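Local coordinates for hydroxyethylthiazole kinase (Pyrococcus horikoshii, PDB 3HPD), which probably phosphorylates the hydroxyl group of 4-methyl-5-beta-hydroxyethylthiazole using ATP, with magnesium as cofactor, a step toward thiamine diphosphate, at residues N83-G97 / G113-L127. Sequence-based numbering, arbitrary orientation.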
ATOM      1  N   ASN A  83       6.277   3.675 -27.105  1.00 14.96           N
ATOM      2  CA  ASN A  83       7.137   4.276 -28.119  1.00 16.15           C
ATOM      3  C   ASN A  83       6.469   4.303 -29.493  1.00 16.29           C
ATOM      4  O   ASN A  83       6.635   5.259 -30.244  1.00 16.61           O
ATOM      5  CB  ASN A  83       8.483   3.552 -28.198  1.00 15.97           C
ATOM      6  CG  ASN A  83       9.439   3.991 -27.105  1.00 18.76           C
ATOM      7  OD1 ASN A  83       9.467   5.163 -26.732  1.00 20.27           O
ATOM      8  ND2 ASN A  83      10.237   3.058 -26.598  1.00 18.05           N
ATOM      9  N   GLU A  84       5.710   3.264 -29.821  1.00 17.53           N
ATOM     10  CA  GLU A  84       5.023   3.230 -31.107  1.00 19.24           C
ATOM     11  C   GLU A  84       3.996   4.360 -31.176  1.00 18.85           C
ATOM     12  O   GLU A  84       3.827   4.992 -32.218  1.00 17.59           O
ATOM     13  CB  GLU A  84       4.310   1.886 -31.311  1.00 22.89           C
ATOM     14  CG  GLU A  84       5.224   0.673 -31.246  1.00 31.08           C
ATOM     15  CD  GLU A  84       4.516  -0.623 -31.608  1.00 34.43           C
ATOM     16  OE1 GLU A  84       3.317  -0.763 -31.286  1.00 37.98           O
ATOM     17  OE2 GLU A  84       5.166  -1.510 -32.202  1.00 37.51           O
ATOM     18  N   LEU A  85       3.321   4.616 -30.058  1.00 16.71           N
ATOM     19  CA  LEU A  85       2.297   5.657 -29.985  1.00 16.96           C
ATOM     20  C   LEU A  85       2.852   7.052 -29.716  1.00 17.66           C
ATOM     21  O   LEU A  85       2.167   8.056 -29.920  1.00 18.18           O
ATOM     22  CB  LEU A  85       1.281   5.314 -28.892  1.00 17.12           C
ATOM     23  CG  LEU A  85       0.398   4.081 -29.099  1.00 18.65           C
ATOM     24  CD1 LEU A  85      -0.266   3.697 -27.783  1.00 17.85           C
ATOM     25  CD2 LEU A  85      -0.652   4.377 -30.164  1.00 18.03           C
ATOM     26  N   GLY A  86       4.089   7.118 -29.242  1.00 16.91           N
ATOM     27  CA  GLY A  86       4.671   8.410 -28.949  1.00 17.35           C
ATOM     28  C   GLY A  86       4.279   8.926 -27.576  1.00 16.00           C
ATOM     29  O   GLY A  86       4.269  10.133 -27.344  1.00 18.62           O
ATOM     30  N   LYS A  87       3.928   8.022 -26.667  1.00 15.85           N
ATOM     31  CA  LYS A  87       3.578   8.428 -25.310  1.00 15.31           C
ATOM     32  C   LYS A  87       4.892   8.477 -24.522  1.00 14.99           C
ATOM     33  O   LYS A  87       5.655   7.512 -24.521  1.00 15.35           O
ATOM     34  CB  LYS A  87       2.617   7.417 -24.672  1.00 17.44           C
ATOM     35  CG  LYS A  87       1.277   7.266 -25.395  1.00 17.43           C
ATOM     36  CD  LYS A  87       0.532   8.593 -25.484  1.00 18.11           C
ATOM     37  CE  LYS A  87      -0.771   8.463 -26.273  1.00 18.21           C
ATOM     38  NZ  LYS A  87      -1.824   7.704 -25.550  1.00 16.63           N
ATOM     39  N   PRO A  88       5.180   9.605 -23.850  1.00 13.56           N
ATOM     40  CA  PRO A  88       6.431   9.686 -23.091  1.00 13.24           C
ATOM     41  C   PRO A  88       6.558   8.637 -21.990  1.00 13.30           C
ATOM     42  O   PRO A  88       5.582   8.310 -21.312  1.00 13.37           O
ATOM     43  CB  PRO A  88       6.416  11.116 -22.553  1.00 14.79           C
ATOM     44  CG  PRO A  88       4.960  11.409 -22.406  1.00 15.16           C
ATOM     45  CD  PRO A  88       4.381  10.829 -23.678  1.00 14.98           C
ATOM     46  N   ILE A  89       7.769   8.111 -21.830  1.00 11.74           N
ATOM     47  CA  ILE A  89       8.049   7.086 -20.831  1.00 10.99           C
ATOM     48  C   ILE A  89       9.059   7.552 -19.787  1.00 11.26           C
ATOM     49  O   ILE A  89      10.098   8.116 -20.128  1.00 11.22           O
ATOM     50  CB  ILE A  89       8.624   5.818 -21.495  1.00 12.49           C
ATOM     51  CG1 ILE A  89       7.645   5.289 -22.543  1.00 14.38           C
ATOM     52  CG2 ILE A  89       8.910   4.752 -20.437  1.00 13.78           C
ATOM     53  CD1 ILE A  89       8.249   4.265 -23.467  1.00 16.82           C
ATOM     54  N   VAL A  90       8.742   7.313 -18.516  1.00 10.35           N
ATOM     55  CA  VAL A  90       9.633   7.654 -17.410  1.00 10.87           C
ATOM     56  C   VAL A  90      10.047   6.337 -16.760  1.00  9.88           C
ATOM     57  O   VAL A  90       9.192   5.530 -16.389  1.00 11.04           O
ATOM     58  CB  VAL A  90       8.931   8.511 -16.331  1.00  9.43           C
ATOM     59  CG1 VAL A  90       9.904   8.793 -15.188  1.00 11.76           C
ATOM     60  CG2 VAL A  90       8.427   9.815 -16.935  1.00 10.84           C
ATOM     61  N   LEU A  91      11.348   6.112 -16.633  1.00  9.33           N
ATOM     62  CA  LEU A  91      11.837   4.885 -16.014  1.00 10.50           C
ATOM     63  C   LEU A  91      12.579   5.160 -14.715  1.00 10.93           C
ATOM     64  O   LEU A  91      13.482   5.987 -14.677  1.00 10.74           O
ATOM     65  CB  LEU A  91      12.783   4.137 -16.963  1.00 10.94           C
ATOM     66  CG  LEU A  91      13.545   2.963 -16.335  1.00 11.96           C
ATOM     67  CD1 LEU A  91      12.565   1.845 -15.962  1.00 11.67           C
ATOM     68  CD2 LEU A  91      14.596   2.447 -17.310  1.00 12.36           C
ATOM     69  N   ASP A  92      12.183   4.470 -13.651  1.00 11.76           N
ATOM     70  CA  ASP A  92      12.860   4.601 -12.368  1.00 12.91           C
ATOM     71  C   ASP A  92      13.450   3.214 -12.134  1.00 12.18           C
ATOM     72  O   ASP A  92      12.735   2.284 -11.749  1.00 12.44           O
ATOM     73  CB  ASP A  92      11.878   4.941 -11.247  1.00 14.29           C
ATOM     74  CG  ASP A  92      12.587   5.337  -9.970  1.00 17.05           C
ATOM     75  OD1 ASP A  92      13.678   4.782  -9.708  1.00 17.28           O
ATOM     76  OD2 ASP A  92      12.057   6.189  -9.225  1.00 17.39           O
ATOM     77  N   PRO A  93      14.764   3.059 -12.368  1.00 12.39           N
ATOM     78  CA  PRO A  93      15.515   1.808 -12.217  1.00 12.73           C
ATOM     79  C   PRO A  93      15.823   1.440 -10.773  1.00 12.94           C
ATOM     80  O   PRO A  93      16.983   1.210 -10.423  1.00 14.29           O
ATOM     81  CB  PRO A  93      16.781   2.091 -13.012  1.00 13.05           C
ATOM     82  CG  PRO A  93      17.058   3.518 -12.626  1.00 13.49           C
ATOM     83  CD  PRO A  93      15.675   4.170 -12.709  1.00 12.88           C
ATOM     84  N   VAL A  94      14.786   1.375  -9.945  1.00 12.28           N
ATOM     85  CA  VAL A  94      14.957   1.056  -8.533  1.00 13.08           C
ATOM     86  C   VAL A  94      15.797  -0.193  -8.289  1.00 13.36           C
ATOM     87  O   VAL A  94      15.429  -1.294  -8.693  1.00 13.83           O
ATOM     88  CB  VAL A  94      13.592   0.868  -7.832  1.00 13.06           C
ATOM     89  CG1 VAL A  94      13.800   0.588  -6.347  1.00 12.81           C
ATOM     90  CG2 VAL A  94      12.734   2.114  -8.022  1.00 14.70           C
ATOM     91  N   GLY A  95      16.936  -0.015  -7.631  1.00 14.55           N
ATOM     92  CA  GLY A  95      17.778  -1.154  -7.329  1.00 14.66           C
ATOM     93  C   GLY A  95      18.766  -1.575  -8.398  1.00 14.86           C
ATOM     94  O   GLY A  95      19.469  -2.569  -8.215  1.00 16.14           O
ATOM     95  N   ALA A  96      18.822  -0.852  -9.514  1.00 14.14           N
ATOM     96  CA  ALA A  96      19.783  -1.195 -10.556  1.00 13.04           C
ATOM     97  C   ALA A  96      21.149  -1.141  -9.876  1.00 15.01           C
ATOM     98  O   ALA A  96      21.416  -0.239  -9.084  1.00 14.77           O
ATOM     99  CB  ALA A  96      19.714  -0.191 -11.701  1.00 13.72           C
ATOM    100  N   GLY A  97      22.004  -2.115 -10.168  1.00 16.60           N
ATOM    101  CA  GLY A  97      23.314  -2.150  -9.542  1.00 17.53           C
ATOM    102  C   GLY A  97      23.314  -3.054  -8.322  1.00 18.69           C
ATOM    103  O   GLY A  97      24.362  -3.561  -7.914  1.00 20.36           O
ATOM    104  N   GLY A 113      14.218   2.537 -25.544  1.00 18.50           N
ATOM    105  CA  GLY A 113      14.042   3.977 -25.498  1.00 16.58           C
ATOM    106  C   GLY A 113      13.026   4.534 -24.523  1.00 16.80           C
ATOM    107  O   GLY A 113      11.861   4.136 -24.525  1.00 17.46           O
ATOM    108  N   VAL A 114      13.482   5.458 -23.682  1.00 14.92           N
ATOM    109  CA  VAL A 114      12.624   6.122 -22.708  1.00 14.78           C
ATOM    110  C   VAL A 114      12.847   7.621 -22.872  1.00 14.74           C
ATOM    111  O   VAL A 114      13.802   8.044 -23.525  1.00 14.67           O
ATOM    112  CB  VAL A 114      12.960   5.712 -21.249  1.00 13.98           C
ATOM    113  CG1 VAL A 114      12.911   4.199 -21.105  1.00 14.28           C
ATOM    114  CG2 VAL A 114      14.324   6.253 -20.849  1.00 14.76           C
ATOM    115  N   ASP A 115      11.970   8.423 -22.284  1.00 14.33           N
ATOM    116  CA  ASP A 115      12.077   9.869 -22.390  1.00 14.97           C
ATOM    117  C   ASP A 115      12.751  10.495 -21.183  1.00 13.74           C
ATOM    118  O   ASP A 115      13.337  11.570 -21.279  1.00 13.64           O
ATOM    119  CB  ASP A 115      10.688  10.458 -22.608  1.00 17.07           C
ATOM    120  CG  ASP A 115      10.090  10.016 -23.926  1.00 20.64           C
ATOM    121  OD1 ASP A 115      10.455  10.609 -24.963  1.00 22.79           O
ATOM    122  OD2 ASP A 115       9.282   9.060 -23.932  1.00 19.96           O
ATOM    123  N   VAL A 116      12.665   9.812 -20.046  1.00 13.40           N
ATOM    124  CA  VAL A 116      13.290  10.274 -18.813  1.00 11.28           C
ATOM    125  C   VAL A 116      13.774   9.073 -18.014  1.00 10.50           C
ATOM    126  O   VAL A 116      13.040   8.097 -17.846  1.00 11.61           O
ATOM    127  CB  VAL A 116      12.307  11.075 -17.914  1.00 11.64           C
ATOM    128  CG1 VAL A 116      12.967  11.396 -16.570  1.00  9.33           C
ATOM    129  CG2 VAL A 116      11.895  12.367 -18.601  1.00 10.33           C
ATOM    130  N   LEU A 117      15.019   9.138 -17.555  1.00 10.95           N
ATOM    131  CA  LEU A 117      15.609   8.087 -16.719  1.00 11.61           C
ATOM    132  C   LEU A 117      15.920   8.827 -15.425  1.00 12.38           C
ATOM    133  O   LEU A 117      16.641   9.813 -15.420  1.00 14.04           O
ATOM    134  CB  LEU A 117      16.903   7.539 -17.336  1.00 11.63           C
ATOM    135  CG  LEU A 117      17.702   6.573 -16.444  1.00 12.96           C
ATOM    136  CD1 LEU A 117      16.884   5.326 -16.149  1.00 11.64           C
ATOM    137  CD2 LEU A 117      19.003   6.188 -17.136  1.00 13.34           C
ATOM    138  N   LYS A 118      15.360   8.341 -14.325  1.00 11.89           N
ATOM    139  CA  LYS A 118      15.563   8.978 -13.034  1.00 13.99           C
ATOM    140  C   LYS A 118      15.982   8.040 -11.920  1.00 12.97           C
ATOM    141  O   LYS A 118      15.256   7.141 -11.576  1.00 12.45           O
ATOM    142  CB  LYS A 118      14.292   9.650 -12.537  1.00 16.84           C
ATOM    143  CG  LYS A 118      14.605  10.356 -11.237  1.00 22.40           C
ATOM    144  CD  LYS A 118      13.497  10.413 -10.166  1.00 25.79           C
ATOM    145  CE  LYS A 118      13.063   9.011  -9.586  1.00 26.18           C
ATOM    146  NZ  LYS A 118      14.150   8.085  -9.053  1.00 27.31           N
ATOM    147  N   GLY A 119      17.138   8.267 -11.322  1.00 11.69           N
ATOM    148  CA  GLY A 119      17.590   7.417 -10.242  1.00 13.01           C
ATOM    149  C   GLY A 119      18.657   8.062  -9.399  1.00 13.46           C
ATOM    150  O   GLY A 119      19.051   9.192  -9.682  1.00 13.78           O
ATOM    151  N   ASN A 120      19.131   7.368  -8.365  1.00 13.52           N
ATOM    152  CA  ASN A 120      20.184   7.942  -7.534  1.00 14.38           C
ATOM    153  C   ASN A 120      21.548   7.671  -8.162  1.00 14.99           C
ATOM    154  O   ASN A 120      21.646   7.012  -9.197  1.00 14.46           O
ATOM    155  CB  ASN A 120      20.135   7.393  -6.100  1.00 16.58           C
ATOM    156  CG  ASN A 120      20.328   5.894  -6.033  1.00 17.72           C
ATOM    157  OD1 ASN A 120      21.137   5.322  -6.762  1.00 18.27           O
ATOM    158  ND2 ASN A 120      19.592   5.247  -5.134  1.00 21.78           N
ATOM    159  N   PHE A 121      22.602   8.180  -7.533  1.00 15.39           N
ATOM    160  CA  PHE A 121      23.949   8.014  -8.063  1.00 16.25           C
ATOM    161  C   PHE A 121      24.346   6.561  -8.324  1.00 16.17           C
ATOM    162  O   PHE A 121      24.841   6.236  -9.397  1.00 17.67           O
ATOM    163  CB  PHE A 121      24.974   8.652  -7.125  1.00 18.65           C
ATOM    164  CG  PHE A 121      26.335   8.799  -7.739  1.00 20.68           C
ATOM    165  CD1 PHE A 121      26.669   9.944  -8.455  1.00 22.61           C
ATOM    166  CD2 PHE A 121      27.271   7.776  -7.636  1.00 22.18           C
ATOM    167  CE1 PHE A 121      27.916  10.067  -9.063  1.00 23.61           C
ATOM    168  CE2 PHE A 121      28.520   7.888  -8.242  1.00 22.96           C
ATOM    169  CZ  PHE A 121      28.842   9.036  -8.955  1.00 23.02           C
ATOM    170  N   GLY A 122      24.128   5.693  -7.341  1.00 16.06           N
ATOM    171  CA  GLY A 122      24.490   4.296  -7.502  1.00 15.41           C
ATOM    172  C   GLY A 122      23.787   3.598  -8.652  1.00 15.92           C
ATOM    173  O   GLY A 122      24.411   2.849  -9.409  1.00 15.93           O
ATOM    174  N   GLU A 123      22.489   3.847  -8.791  1.00 15.57           N
ATOM    175  CA  GLU A 123      21.700   3.223  -9.850  1.00 15.96           C
ATOM    176  C   GLU A 123      22.123   3.675 -11.241  1.00 15.77           C
ATOM    177  O   GLU A 123      22.335   2.849 -12.126  1.00 15.89           O
ATOM    178  CB  GLU A 123      20.208   3.510  -9.632  1.00 15.94           C
ATOM    179  CG  GLU A 123      19.698   3.031  -8.275  1.00 15.00           C
ATOM    180  CD  GLU A 123      18.291   3.509  -7.953  1.00 16.58           C
ATOM    181  OE1 GLU A 123      17.911   4.614  -8.401  1.00 18.06           O
ATOM    182  OE2 GLU A 123      17.568   2.789  -7.226  1.00 18.13           O
ATOM    183  N   ILE A 124      22.254   4.983 -11.441  1.00 15.74           N
ATOM    184  CA  ILE A 124      22.646   5.486 -12.749  1.00 16.52           C
ATOM    185  C   ILE A 124      24.096   5.140 -13.087  1.00 17.27           C
ATOM    186  O   ILE A 124      24.414   4.839 -14.234  1.00 18.31           O
ATOM    187  CB  ILE A 124      22.449   7.015 -12.849  1.00 16.76           C
ATOM    188  CG1 ILE A 124      21.001   7.376 -12.504  1.00 16.11           C
ATOM    189  CG2 ILE A 124      22.782   7.489 -14.259  1.00 17.43           C
ATOM    190  CD1 ILE A 124      19.951   6.618 -13.316  1.00 17.33           C
ATOM    191  N   SER A 125      24.978   5.168 -12.093  1.00 18.95           N
ATOM    192  CA  SER A 125      26.374   4.843 -12.352  1.00 20.79           C
ATOM    193  C   SER A 125      26.500   3.370 -12.737  1.00 19.74           C
ATOM    194  O   SER A 125      27.322   3.009 -13.575  1.00 19.71           O
ATOM    195  CB  SER A 125      27.238   5.151 -11.125  1.00 21.33           C
ATOM    196  OG  SER A 125      26.838   4.383 -10.007  1.00 30.37           O
ATOM    197  N   ALA A 126      25.673   2.523 -12.132  1.00 20.05           N
ATOM    198  CA  ALA A 126      25.701   1.096 -12.435  1.00 20.46           C
ATOM    199  C   ALA A 126      25.213   0.835 -13.860  1.00 20.08           C
ATOM    200  O   ALA A 126      25.734  -0.040 -14.551  1.00 19.89           O
ATOM    201  CB  ALA A 126      24.843   0.329 -11.438  1.00 20.00           C
ATOM    202  N   LEU A 127      24.214   1.598 -14.295  1.00 19.18           N
ATOM    203  CA  LEU A 127      23.664   1.441 -15.639  1.00 20.27           C
ATOM    204  C   LEU A 127      24.642   1.913 -16.709  1.00 21.48           C
ATOM    205  O   LEU A 127      24.782   1.281 -17.755  1.00 19.87           O
ATOM    206  CB  LEU A 127      22.352   2.220 -15.775  1.00 18.96           C
ATOM    207  CG  LEU A 127      21.162   1.708 -14.959  1.00 19.48           C
ATOM    208  CD1 LEU A 127      19.977   2.651 -15.134  1.00 18.54           C
ATOM    209  CD2 LEU A 127      20.796   0.300 -15.414  1.00 20.15           C
TER
HETATM  210  O   HOH W   1      10.965   7.028 -25.499  1.00 24.66           O
HETATM  211  O   HOH W   2      15.439   5.572  -8.043  1.00 20.93           O
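Glu-123 reaches from the first turn of helix 121-131 to the loop after strand 89-92, its chain extended beyond CG, and its two carboxylate oxygens divide the work. Glu-123 OE2 accepts from Gly-95 N at 2.9 Å, the donor standing above the carboxylate plane, and so holds the type II turn of Pro-93 to Ala-96. Asn-120 caps the helix, its OD1 accepting from Glu-123 N, and Glu-123 closes the capping box by taking Asn-120 N on OE1. Shortened to an alanine here, the side chain would lose both acceptors, and Gly-95 N and Asn-120 N would probably be left without them. Beside it, Asp-92 and Lys-118 run side by side in the same direction, and Asp-92 OD2 meets Lys-118 NZ at 2.8 Å in a salt bridge; the lysine, bent along its length, is predicted to bind ATP. Strands 89-92 and 116-120 are parallel neighbours, joined by helix 100-112 in a beta-alpha-beta unit of the ribokinase-like fold. On one face Leu-91 and Leu-117 lie alongside each other, CD2 to CD1 3.9 Å, and the Pro-93 ring crosses Leu-117 at about a right angle while its CB touches Leu-127 CD1. At the strands' beginning, Asp-115 CG lies beside its own backbone N (chi1 -65°), which lets the residue hold Ile-89 at both ends: Asp-115 N gives to Ile-89 O, and Asp-115 OD2 receives Ile-89 N on its anti side at 2.8 Å. Asn-83 ND2 donates within its amide plane to Gly-113 O, 2.8 Å away.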